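Local structure of 11R-lipoxygenase (Gersemia fruticosa, 3VF1) at residues G29-G33 and F61-S67; D37-S41 and L88-G92; F121-R125 and A646-F650; S41-K47 and E82-L88. The protein probably adds molecular oxygen to polyunsaturated fatty acids as a calcium-dependent lipoxygenase, using a single non-heme iron. All coordinates share one frame; numbering follows the deposited sequence.

Contacts 1, 2 and 4 lie within the PLAT domain, whereas contact 3 joins that domain to the lipoxygenase domain. Contacts 2 and 4 are successive parts of one strand pairing, share Ser41 and Leu88, and have centres about 15 Å apart. Contact 1 meets contact 2 where Phe61 CE2 packs on Ala38 CB at 3.4 Å, and it includes Gly33, a predicted calcium ligand. Contact 3 reaches the core beneath contact 4 through Phe121, whose CZ lies 3.5 Å from Ile83 CG2. None of the four contains a ligand of the catalytic iron, which is held by His392, His397, His575, Asn579 and Ile698.

Contact 1 (G29-G33 and F61-S67); sequences GDLRG and FHNDFES
Arg32 lays its side chain across the loop 61-67 and ends flat on the ring of Phe61. Its CB stands 4.2 Å from Ser67 CB. One atom further, CG passes 3.5 Å from the backbone oxygen Asp64 O. The chain then bends (chi2 75°), which carries CD to within 3.5 Å of Glu66 O and over the aromatic face, where CD makes a CH-pi contact 3.9 Å from the centroid of the Phe61 ring. NE continues over the same face, offset toward the rim. CZ lies 4.0 Å from the ring centroid in a cation-pi contact, with guanidinium and ring planes inclined by only 21°. At the tip, NH2 slides beyond the ring to Phe61 CB, 3.2 Å away, and is hydrogen-bonded to the carbonyl oxygen of Gly35. NH1 lies on the Phe61 CD2 side of the ring, its exact position doubtful. The opposite guanidinium face looks at Asp64 OD1, 4.2 Å from Arg32 NH2 and well out of the plane, so the pair is one of charge alone. Glu66 O lies at the guanidinium edge. The loop that presents these groups is shaped by an Asx motif, in which Glu66 N donates to Asn63 OD1 at 2.7 Å. Both segments are loops of the PLAT domain, and Gly33 is a predicted calcium ligand. Without a hydrogen bond across the two segments, the contact rests on a cation sandwiched between an aromatic face and a carboxylate, both of which would be expected to stabilise its charge.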
loop_
_atom_site.group_PDB
_atom_site.type_symbol
_atom_site.label_atom_id
_atom_site.label_comp_id
_atom_site.label_asym_id
_atom_site.label_seq_id
_atom_site.Cartn_x
_atom_site.Cartn_y
_atom_site.Cartn_z
ATOM N N GLY A 29 14.865 21.227 3.619
ATOM C CA GLY A 29 14.591 19.826 3.357
ATOM C C GLY A 29 15.294 19.338 2.106
ATOM O O GLY A 29 16.071 20.073 1.496
ATOM N N ASP A 30 15.017 18.098 1.717
ATOM C CA ASP A 30 15.694 17.489 0.576
ATOM C C ASP A 30 15.002 17.806 -0.748
ATOM O O ASP A 30 15.536 17.514 -1.818
ATOM C CB ASP A 30 15.810 15.972 0.764
ATOM C CG ASP A 30 14.462 15.300 0.956
ATOM O OD1 ASP A 30 13.440 15.865 0.511
ATOM O OD2 ASP A 30 14.426 14.201 1.551
ATOM N N LEU A 31 13.816 18.403 -0.679
ATOM C CA LEU A 31 13.108 18.815 -1.884
ATOM C C LEU A 31 13.542 20.218 -2.289
ATOM O O LEU A 31 14.034 20.988 -1.464
ATOM C CB LEU A 31 11.595 18.772 -1.671
ATOM C CG LEU A 31 11.023 17.415 -1.254
ATOM C CD1 LEU A 31 9.507 17.482 -1.175
ATOM C CD2 LEU A 31 11.465 16.318 -2.212
ATOM N N ARG A 32 13.356 20.542 -3.563
ATOM C CA ARG A 32 13.830 21.806 -4.112
ATOM C C ARG A 32 12.943 22.256 -5.266
ATOM O O ARG A 32 12.924 21.632 -6.326
ATOM C CB ARG A 32 15.275 21.651 -4.590
ATOM C CG ARG A 32 15.792 22.790 -5.453
ATOM C CD ARG A 32 16.102 24.032 -4.638
ATOM N NE ARG A 32 16.754 25.053 -5.456
ATOM C CZ ARG A 32 16.113 25.967 -6.181
ATOM N NH1 ARG A 32 14.787 26.014 -6.193
ATOM N NH2 ARG A 32 16.806 26.845 -6.894
ATOM N N GLY A 33 12.210 23.344 -5.055
ATOM C CA GLY A 33 11.348 23.890 -6.085
ATOM C C GLY A 33 12.153 24.656 -7.115
ATOM O O GLY A 33 13.384 24.670 -7.067
ATOM N N PHE A 61 19.063 30.554 -3.618
ATOM C CA PHE A 61 19.601 29.304 -4.140
ATOM C C PHE A 61 20.593 29.568 -5.268
ATOM O O PHE A 61 20.237 30.132 -6.304
ATOM C CB PHE A 61 18.472 28.398 -4.630
ATOM C CG PHE A 61 17.658 27.792 -3.521
ATOM C CD1 PHE A 61 18.200 26.814 -2.704
ATOM C CD2 PHE A 61 16.351 28.197 -3.297
ATOM C CE1 PHE A 61 17.456 26.252 -1.683
ATOM C CE2 PHE A 61 15.603 27.637 -2.277
ATOM C CZ PHE A 61 16.157 26.664 -1.469
ATOM N N HIS A 62 21.839 29.156 -5.056
ATOM C CA HIS A 62 22.899 29.362 -6.038
ATOM C C HIS A 62 22.564 28.657 -7.350
ATOM O O HIS A 62 22.290 29.306 -8.360
ATOM C CB HIS A 62 24.239 28.853 -5.495
ATOM C CG HIS A 62 24.615 29.438 -4.169
ATOM N ND1 HIS A 62 24.270 28.850 -2.971
ATOM C CD2 HIS A 62 25.302 30.561 -3.853
ATOM C CE1 HIS A 62 24.732 29.583 -1.974
ATOM N NE2 HIS A 62 25.361 30.627 -2.481
ATOM N N ASN A 63 22.586 27.328 -7.327
ATOM C CA ASN A 63 22.251 26.533 -8.502
ATOM C C ASN A 63 20.910 25.830 -8.315
ATOM O O ASN A 63 20.254 25.998 -7.287
ATOM C CB ASN A 63 23.355 25.515 -8.798
ATOM C CG ASN A 63 23.629 24.591 -7.627
ATOM O OD1 ASN A 63 23.023 23.528 -7.506
ATOM N ND2 ASN A 63 24.553 24.992 -6.761
ATOM N N ASP A 64 20.504 25.048 -9.308
ATOM C CA ASP A 64 19.210 24.376 -9.268
ATOM C C ASP A 64 19.282 23.038 -8.534
ATOM O O ASP A 64 18.326 22.636 -7.870
ATOM C CB ASP A 64 18.684 24.155 -10.687
ATOM C CG ASP A 64 17.298 23.539 -10.705
ATOM O OD1 ASP A 64 16.500 23.845 -9.794
ATOM O OD2 ASP A 64 17.008 22.747 -11.627
ATOM N N PHE A 65 20.415 22.353 -8.656
ATOM C CA PHE A 65 20.570 21.020 -8.081
ATOM C C PHE A 65 20.648 21.032 -6.555
ATOM O O PHE A 65 20.131 20.130 -5.896
ATOM C CB PHE A 65 21.823 20.340 -8.646
ATOM C CG PHE A 65 21.723 19.985 -10.108
ATOM C CD1 PHE A 65 20.499 19.971 -10.761
ATOM C CD2 PHE A 65 22.862 19.657 -10.827
ATOM C CE1 PHE A 65 20.418 19.642 -12.102
ATOM C CE2 PHE A 65 22.784 19.327 -12.166
ATOM C CZ PHE A 65 21.561 19.319 -12.804
ATOM N N GLU A 66 21.294 22.050 -5.997
ATOM C CA GLU A 66 21.552 22.090 -4.560
ATOM C C GLU A 66 20.269 21.969 -3.739
ATOM O O GLU A 66 19.298 22.691 -3.969
ATOM C CB GLU A 66 22.302 23.370 -4.179
ATOM C CG GLU A 66 21.488 24.648 -4.314
ATOM C CD GLU A 66 22.271 25.879 -3.900
ATOM O OE1 GLU A 66 21.640 26.898 -3.550
ATOM O OE2 GLU A 66 23.519 25.826 -3.926
ATOM N N SER A 67 20.275 21.041 -2.787
ATOM C CA SER A 67 19.151 20.857 -1.879
ATOM C C SER A 67 19.672 20.529 -0.486
ATOM O O SER A 67 20.649 19.794 -0.337
ATOM C CB SER A 67 18.236 19.734 -2.373
ATOM O OG SER A 67 18.876 18.473 -2.268
#

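Contact 2 (D37-S41 and L88-G92); sequences DASVS and LKENG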
loop_
_atom_site.group_PDB
_atom_site.type_symbol
_atom_site.label_atom_id
_atom_site.label_comp_id
_atom_site.label_asym_id
_atom_site.label_seq_id
_atom_site.Cartn_x
_atom_site.Cartn_y
_atom_site.Cartn_z
ATOM N N ASP A 37 14.741 33.318 -5.253
ATOM C CA ASP A 37 14.445 34.052 -4.029
ATOM C C ASP A 37 13.485 33.268 -3.137
ATOM O O ASP A 37 12.268 33.345 -3.301
ATOM C CB ASP A 37 13.851 35.422 -4.365
ATOM C CG ASP A 37 14.036 36.428 -3.245
ATOM O OD1 ASP A 37 13.445 36.230 -2.164
ATOM O OD2 ASP A 37 14.770 37.417 -3.449
ATOM N N ALA A 38 14.039 32.515 -2.193
ATOM C CA ALA A 38 13.228 31.721 -1.276
ATOM C C ALA A 38 13.123 32.401 0.085
ATOM O O ALA A 38 12.894 31.745 1.102
ATOM C CB ALA A 38 13.821 30.338 -1.121
ATOM N N SER A 39 13.288 33.720 0.097
ATOM C CA SER A 39 13.222 34.491 1.331
ATOM C C SER A 39 11.816 34.474 1.924
ATOM O O SER A 39 10.823 34.513 1.199
ATOM C CB SER A 39 13.648 35.936 1.075
ATOM O OG SER A 39 14.969 35.995 0.566
ATOM N N VAL A 40 11.745 34.420 3.251
ATOM C CA VAL A 40 10.470 34.426 3.957
ATOM C C VAL A 40 10.578 35.275 5.215
ATOM O O VAL A 40 11.656 35.758 5.557
ATOM C CB VAL A 40 10.040 33.003 4.361
ATOM C CG1 VAL A 40 9.872 32.127 3.129
ATOM C CG2 VAL A 40 11.048 32.396 5.323
ATOM N N SER A 41 9.452 35.458 5.896
ATOM C CA SER A 41 9.438 36.168 7.166
ATOM C C SER A 41 8.950 35.231 8.266
ATOM O O SER A 41 8.102 34.374 8.024
ATOM C CB SER A 41 8.541 37.405 7.079
ATOM O OG SER A 41 7.211 37.050 6.745
ATOM N N LEU A 88 5.260 31.472 9.151
ATOM C CA LEU A 88 6.130 31.718 8.009
ATOM C C LEU A 88 5.325 32.264 6.837
ATOM O O LEU A 88 4.231 31.780 6.546
ATOM C CB LEU A 88 6.843 30.428 7.607
ATOM C CG LEU A 88 7.825 29.887 8.649
ATOM C CD1 LEU A 88 8.179 28.437 8.357
ATOM C CD2 LEU A 88 9.081 30.746 8.693
ATOM N N LYS A 89 5.870 33.277 6.174
ATOM C CA LYS A 89 5.185 33.928 5.063
ATOM C C LYS A 89 6.171 34.234 3.945
ATOM O O LYS A 89 7.289 34.678 4.199
ATOM C CB LYS A 89 4.525 35.224 5.545
ATOM C CG LYS A 89 3.912 36.078 4.441
ATOM C CD LYS A 89 2.673 35.434 3.846
ATOM C CE LYS A 89 2.116 36.260 2.697
ATOM N NZ LYS A 89 0.922 35.622 2.076
ATOM N N GLU A 90 5.756 33.990 2.706
ATOM C CA GLU A 90 6.608 34.270 1.558
ATOM C C GLU A 90 7.007 35.742 1.565
ATOM O O GLU A 90 6.156 36.631 1.604
ATOM C CB GLU A 90 5.901 33.898 0.250
ATOM C CG GLU A 90 4.733 34.798 -0.125
ATOM C CD GLU A 90 5.162 36.031 -0.903
ATOM O OE1 GLU A 90 6.348 36.117 -1.285
ATOM O OE2 GLU A 90 4.309 36.913 -1.134
ATOM N N ASN A 91 8.312 35.986 1.542
ATOM C CA ASN A 91 8.849 37.337 1.615
ATOM C C ASN A 91 9.680 37.648 0.375
ATOM O O ASN A 91 10.343 38.683 0.300
ATOM C CB ASN A 91 9.701 37.489 2.878
ATOM C CG ASN A 91 10.263 38.888 3.042
ATOM O OD1 ASN A 91 11.435 39.136 2.756
ATOM N ND2 ASN A 91 9.428 39.811 3.506
ATOM N N GLY A 92 9.629 36.748 -0.602
ATOM C CA GLY A 92 10.422 36.887 -1.808
ATOM C C GLY A 92 9.895 37.960 -2.740
ATOM O O GLY A 92 8.687 38.183 -2.830
#
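Gly92 CA lies on one side of the Asp37 carboxylate plane, 3.1 Å from Asp37 OD1, while Ser39 OG donates to that same OD1 from the opposite side, 46° out of the plane. A second flat group, the Asn91 amide, brings OD1 to 4.2 Å from Ser39 CB. These groups close the end of an antiparallel strand pair, 40-46 with 83-90, in the C2-like PLAT beta sandwich. Where the pairing begins, Asn91 N donates to Ser39 O (2.9 Å). Val40 and Glu90 follow as a non-hydrogen-bonded pair, then Ser41 and Lys89 as a hydrogen-bonded one, linked by reciprocal N-H to O bonds. Ser39 OG has a second partner in Lys59 N, so the hydroxyl ties Asp37 to the loop bearing Asp58, a predicted calcium ligand. If Asp37 were an alanine, Ser39 OG would probably lose its acceptor, and the Ser39 hydroxyl would be freer to turn. Asn91 has CG anti to the backbone N (chi1 -178°), which brings the amide oxygen near Ser39, while its CB points at segment 37-41 and presses on the backbone there: Asn91 CB is 3.3 Å from Val40 C.

Contact 3 (F121-R125 and A646-F650); sequences FPCYR and ADNLF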
loop_
_atom_site.group_PDB
_atom_site.type_symbol
_atom_site.label_atom_id
_atom_site.label_comp_id
_atom_site.label_asym_id
_atom_site.label_seq_id
_atom_site.Cartn_x
_atom_site.Cartn_y
_atom_site.Cartn_z
ATOM N N PHE A 121 11.149 23.106 15.747
ATOM C CA PHE A 121 9.869 23.166 15.053
ATOM C C PHE A 121 9.870 22.252 13.831
ATOM O O PHE A 121 10.236 22.678 12.735
ATOM C CB PHE A 121 9.562 24.606 14.640
ATOM C CG PHE A 121 9.431 25.549 15.799
ATOM C CD1 PHE A 121 10.546 26.166 16.336
ATOM C CD2 PHE A 121 8.193 25.814 16.357
ATOM C CE1 PHE A 121 10.429 27.031 17.404
ATOM C CE2 PHE A 121 8.071 26.677 17.426
ATOM C CZ PHE A 121 9.192 27.286 17.949
ATOM N N PRO A 122 9.458 20.987 14.018
ATOM C CA PRO A 122 9.398 20.018 12.919
ATOM C C PRO A 122 8.388 20.462 11.867
ATOM O O PRO A 122 7.210 20.620 12.186
ATOM C CB PRO A 122 8.934 18.726 13.606
ATOM C CG PRO A 122 9.174 18.943 15.068
ATOM C CD PRO A 122 8.993 20.405 15.288
ATOM N N CYS A 123 8.844 20.663 10.635
ATOM C CA CYS A 123 8.007 21.255 9.597
ATOM C C CYS A 123 7.764 20.293 8.434
ATOM O O CYS A 123 6.706 19.668 8.351
ATOM C CB CYS A 123 8.648 22.551 9.093
ATOM S SG CYS A 123 7.696 23.413 7.829
ATOM N N TYR A 124 8.743 20.178 7.541
ATOM C CA TYR A 124 8.618 19.318 6.367
ATOM C C TYR A 124 7.420 19.725 5.511
ATOM O O TYR A 124 6.569 18.902 5.173
ATOM C CB TYR A 124 8.514 17.855 6.798
ATOM C CG TYR A 124 9.661 17.435 7.686
ATOM C CD1 TYR A 124 10.917 17.190 7.154
ATOM C CD2 TYR A 124 9.493 17.305 9.057
ATOM C CE1 TYR A 124 11.974 16.816 7.959
ATOM C CE2 TYR A 124 10.543 16.930 9.872
ATOM C CZ TYR A 124 11.782 16.688 9.317
ATOM O OH TYR A 124 12.838 16.315 10.120
ATOM N N ARG A 125 7.372 21.007 5.166
ATOM C CA ARG A 125 6.309 21.555 4.335
ATOM C C ARG A 125 6.881 22.615 3.404
ATOM O O ARG A 125 7.949 23.170 3.665
ATOM C CB ARG A 125 5.233 22.207 5.204
ATOM C CG ARG A 125 4.636 21.316 6.280
ATOM C CD ARG A 125 3.581 20.380 5.725
ATOM N NE ARG A 125 2.636 19.963 6.761
ATOM C CZ ARG A 125 1.538 20.635 7.095
ATOM N NH1 ARG A 125 1.221 21.769 6.480
ATOM N NH2 ARG A 125 0.746 20.170 8.050
ATOM N N ALA A 646 13.110 9.566 9.631
ATOM C CA ALA A 646 14.064 10.664 9.512
ATOM C C ALA A 646 13.356 12.013 9.569
ATOM O O ALA A 646 13.872 12.968 10.149
ATOM C CB ALA A 646 14.855 10.537 8.221
ATOM N N ASP A 647 12.172 12.084 8.969
ATOM C CA ASP A 647 11.379 13.308 8.978
ATOM C C ASP A 647 10.432 13.316 10.175
ATOM O O ASP A 647 9.253 13.642 10.047
ATOM C CB ASP A 647 10.584 13.433 7.678
ATOM C CG ASP A 647 11.478 13.543 6.458
ATOM O OD1 ASP A 647 12.681 13.222 6.571
ATOM O OD2 ASP A 647 10.978 13.947 5.386
ATOM N N ASN A 648 10.967 12.960 11.339
ATOM C CA ASN A 648 10.169 12.802 12.549
ATOM C C ASN A 648 9.512 14.100 13.009
ATOM O O ASN A 648 10.163 15.141 13.103
ATOM C CB ASN A 648 11.037 12.241 13.675
ATOM C CG ASN A 648 10.252 11.985 14.937
ATOM O OD1 ASN A 648 9.050 11.721 14.891
ATOM N ND2 ASN A 648 10.923 12.064 16.076
ATOM N N LEU A 649 8.219 14.023 13.304
ATOM C CA LEU A 649 7.461 15.181 13.764
ATOM C C LEU A 649 7.354 15.218 15.287
ATOM O O LEU A 649 6.962 16.231 15.861
ATOM C CB LEU A 649 6.061 15.167 13.150
ATOM C CG LEU A 649 6.009 15.226 11.625
ATOM C CD1 LEU A 649 4.572 15.119 11.137
ATOM C CD2 LEU A 649 6.656 16.504 11.115
ATOM N N PHE A 650 7.701 14.113 15.939
ATOM C CA PHE A 650 7.631 14.037 17.396
ATOM C C PHE A 650 8.784 14.786 18.053
ATOM O O PHE A 650 9.941 14.627 17.667
ATOM C CB PHE A 650 7.640 12.579 17.861
ATOM C CG PHE A 650 6.326 11.877 17.683
ATOM C CD1 PHE A 650 5.291 12.089 18.574
ATOM C CD2 PHE A 650 6.129 10.997 16.631
ATOM C CE1 PHE A 650 4.080 11.443 18.417
ATOM C CE2 PHE A 650 4.922 10.349 16.471
ATOM C CZ PHE A 650 3.895 10.572 17.367
HETATM O O HOH W 1 12.768 15.071 12.746
#
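A single water links Tyr124 to Asn648, donating to Asn648 O at 2.6 Å and lying 2.9 Å from Tyr124 OH. The ring behind that hydroxyl is stacked on Asp647: the carboxylate plane is 7° from the ring plane, and Asp647 CB stands over the ring centre in a CH-pi contact, 3.7 Å from the centroid. The carboxylate oxygens form long, weak ion pairs with Lys426 and Lys640. At the ring edge, Leu649 CD2 touches Tyr124 CD2 at 3.6 Å, and the same methyl reaches Pro122 CB at 4.0 Å. Tyr124 is presented by a G1 beta bulge, where it and Arg125 both face Ile101. Asp647 is the centre of an inverse gamma turn, and an Asx turn follows, with Phe650 N donating to Asn648 OD1 (2.9 Å). Leu649 O is taken by Lys419 NZ. The contact sets PLAT strand 116-124 against the loop before helix 653-676 of the lipoxygenase domain. Replacing Tyr124 by an alanine removes the ring and hydroxyl, which would probably leave Asp647 CB without its aromatic face and the water without one partner. Between these two segments the contact is mainly van der Waals and CH-pi packing, with one water-mediated polar link.

Contact 4 (S41-K47 and E82-L88); sequences SIKLTGK and EIAMITL
Ile86 meets two side chains of strand 41-46 at once: its CD1 lies 4.1 Å from Ile42 CD1 and its CG2 4.0 Å from Leu44 CD2. Chi1 of 70° sets CG1 between the backbone nitrogen and carbonyl carbon, splitting the two branches toward these partners. Leu44 CD1 also touches Ile83 CD1 (3.9 Å), while Leu88 CD2 lies beside Ile42 CB. On the other face, Thr45 CB packs on Met85 CG at 3.9 Å. Backbone bonds set this register. Lys43 and Thr87 form a hydrogen-bonded pair: Lys43 N to Thr87 O and Thr87 N to Lys43 O are both 3.0 Å. Thr45 N donates to Met85 O, but Thr45 O accepts from Ala84 N, so that Ala84 and Met85 both face Thr45 in a classic beta bulge. Past the bulge, Lys47 N donates to Glu82 O, and the side chains run alongside to a salt bridge, Lys47 NZ to Glu82 OE1 at 3.2 Å. Further out, Ile106 and Phe121 of the facing sheet pack against the isoleucine-leucine face, and helix 148-164 packs against Thr45 and Met85. The strands run antiparallel (149° between their N-to-C directions) with an apolar face turned to the second sheet, as in a C2-like PLAT beta sandwich.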
loop_
_atom_site.group_PDB
_atom_site.type_symbol
_atom_site.label_atom_id
_atom_site.label_comp_id
_atom_site.label_asym_id
_atom_site.label_seq_id
_atom_site.Cartn_x
_atom_site.Cartn_y
_atom_site.Cartn_z
ATOM N N SER A 41 9.452 35.458 5.896
ATOM C CA SER A 41 9.438 36.168 7.166
ATOM C C SER A 41 8.950 35.231 8.266
ATOM O O SER A 41 8.102 34.374 8.024
ATOM C CB SER A 41 8.541 37.405 7.079
ATOM O OG SER A 41 7.211 37.050 6.745
ATOM N N ILE A 42 9.489 35.394 9.471
ATOM C CA ILE A 42 9.150 34.510 10.580
ATOM C C ILE A 42 8.692 35.279 11.821
ATOM O O ILE A 42 9.458 36.040 12.409
ATOM C CB ILE A 42 10.342 33.601 10.955
ATOM C CG1 ILE A 42 9.995 32.755 12.181
ATOM C CG2 ILE A 42 11.596 34.429 11.208
ATOM C CD1 ILE A 42 11.003 31.669 12.478
ATOM N N LYS A 43 7.435 35.077 12.207
ATOM C CA LYS A 43 6.891 35.695 13.412
ATOM C C LYS A 43 6.767 34.669 14.532
ATOM O O LYS A 43 6.008 33.706 14.422
ATOM C CB LYS A 43 5.520 36.317 13.135
ATOM C CG LYS A 43 4.852 36.897 14.377
ATOM C CD LYS A 43 3.565 37.643 14.045
ATOM C CE LYS A 43 2.482 36.706 13.541
ATOM N NZ LYS A 43 1.175 37.405 13.393
ATOM N N LEU A 44 7.512 34.881 15.610
ATOM C CA LEU A 44 7.471 33.979 16.752
ATOM C C LEU A 44 6.257 34.287 17.620
ATOM O O LEU A 44 5.750 35.409 17.617
ATOM C CB LEU A 44 8.747 34.113 17.582
ATOM C CG LEU A 44 10.052 34.175 16.784
ATOM C CD1 LEU A 44 11.254 34.025 17.705
ATOM C CD2 LEU A 44 10.071 33.116 15.694
ATOM N N THR A 45 5.791 33.286 18.360
ATOM C CA THR A 45 4.667 33.464 19.273
ATOM C C THR A 45 4.908 32.691 20.562
ATOM O O THR A 45 5.171 31.489 20.539
ATOM C CB THR A 45 3.343 32.993 18.646
ATOM O OG1 THR A 45 3.062 33.769 17.475
ATOM C CG2 THR A 45 2.199 33.146 19.637
ATOM N N GLY A 46 4.814 33.390 21.688
ATOM C CA GLY A 46 5.065 32.784 22.981
ATOM C C GLY A 46 3.888 31.963 23.471
ATOM O O GLY A 46 2.773 32.094 22.966
ATOM N N LYS A 47 4.140 31.118 24.464
ATOM C CA LYS A 47 3.106 30.252 25.019
ATOM C C LYS A 47 1.929 31.060 25.556
ATOM O O LYS A 47 0.791 30.588 25.556
ATOM C CB LYS A 47 3.690 29.381 26.135
ATOM C CG LYS A 47 2.682 28.445 26.787
ATOM C CD LYS A 47 3.361 27.454 27.723
ATOM C CE LYS A 47 4.109 28.161 28.844
ATOM N NZ LYS A 47 4.754 27.199 29.782
ATOM N N GLU A 82 8.458 31.443 26.289
ATOM C CA GLU A 82 8.573 30.150 25.621
ATOM C C GLU A 82 7.831 30.180 24.293
ATOM O O GLU A 82 6.647 30.511 24.245
ATOM C CB GLU A 82 8.014 29.028 26.496
ATOM C CG GLU A 82 8.866 28.701 27.710
ATOM C CD GLU A 82 8.670 27.276 28.191
ATOM O OE1 GLU A 82 7.510 26.812 28.225
ATOM O OE2 GLU A 82 9.678 26.618 28.529
ATOM N N ILE A 83 8.529 29.829 23.218
ATOM C CA ILE A 83 7.939 29.865 21.887
ATOM C C ILE A 83 7.086 28.622 21.667
ATOM O O ILE A 83 7.587 27.497 21.700
ATOM C CB ILE A 83 9.012 29.938 20.785
ATOM C CG1 ILE A 83 10.087 30.968 21.144
ATOM C CG2 ILE A 83 8.365 30.290 19.451
ATOM C CD1 ILE A 83 11.252 30.995 20.184
ATOM N N ALA A 84 5.792 28.832 21.446
ATOM C CA ALA A 84 4.861 27.728 21.253
ATOM C C ALA A 84 4.716 27.390 19.774
ATOM O O ALA A 84 4.479 26.238 19.415
ATOM C CB ALA A 84 3.509 28.077 21.849
ATOM N N MET A 85 4.861 28.399 18.920
ATOM C CA MET A 85 4.716 28.207 17.484
ATOM C C MET A 85 5.366 29.348 16.711
ATOM O O MET A 85 5.695 30.389 17.276
ATOM C CB MET A 85 3.236 28.115 17.115
ATOM C CG MET A 85 2.467 29.407 17.318
ATOM S SD MET A 85 0.693 29.211 17.071
ATOM C CE MET A 85 0.272 28.183 18.474
ATOM N N ILE A 86 5.549 29.137 15.411
ATOM C CA ILE A 86 6.102 30.157 14.531
ATOM C C ILE A 86 5.212 30.292 13.308
ATOM O O ILE A 86 4.487 29.363 12.956
ATOM C CB ILE A 86 7.527 29.794 14.068
ATOM C CG1 ILE A 86 7.489 28.602 13.107
ATOM C CG2 ILE A 86 8.414 29.495 15.269
ATOM C CD1 ILE A 86 8.850 28.171 12.599
ATOM N N THR A 87 5.267 31.449 12.661
ATOM C CA THR A 87 4.504 31.675 11.442
ATOM C C THR A 87 5.442 32.086 10.314
ATOM O O THR A 87 6.309 32.938 10.496
ATOM C CB THR A 87 3.433 32.761 11.638
ATOM O OG1 THR A 87 2.633 32.447 12.786
ATOM C CG2 THR A 87 2.539 32.858 10.412
ATOM N N LEU A 88 5.260 31.472 9.151
ATOM C CA LEU A 88 6.130 31.718 8.009
ATOM C C LEU A 88 5.325 32.264 6.837
ATOM O O LEU A 88 4.231 31.780 6.546
ATOM C CB LEU A 88 6.843 30.428 7.607
ATOM C CG LEU A 88 7.825 29.887 8.649
ATOM C CD1 LEU A 88 8.179 28.437 8.357
ATOM C CD2 LEU A 88 9.081 30.746 8.693
#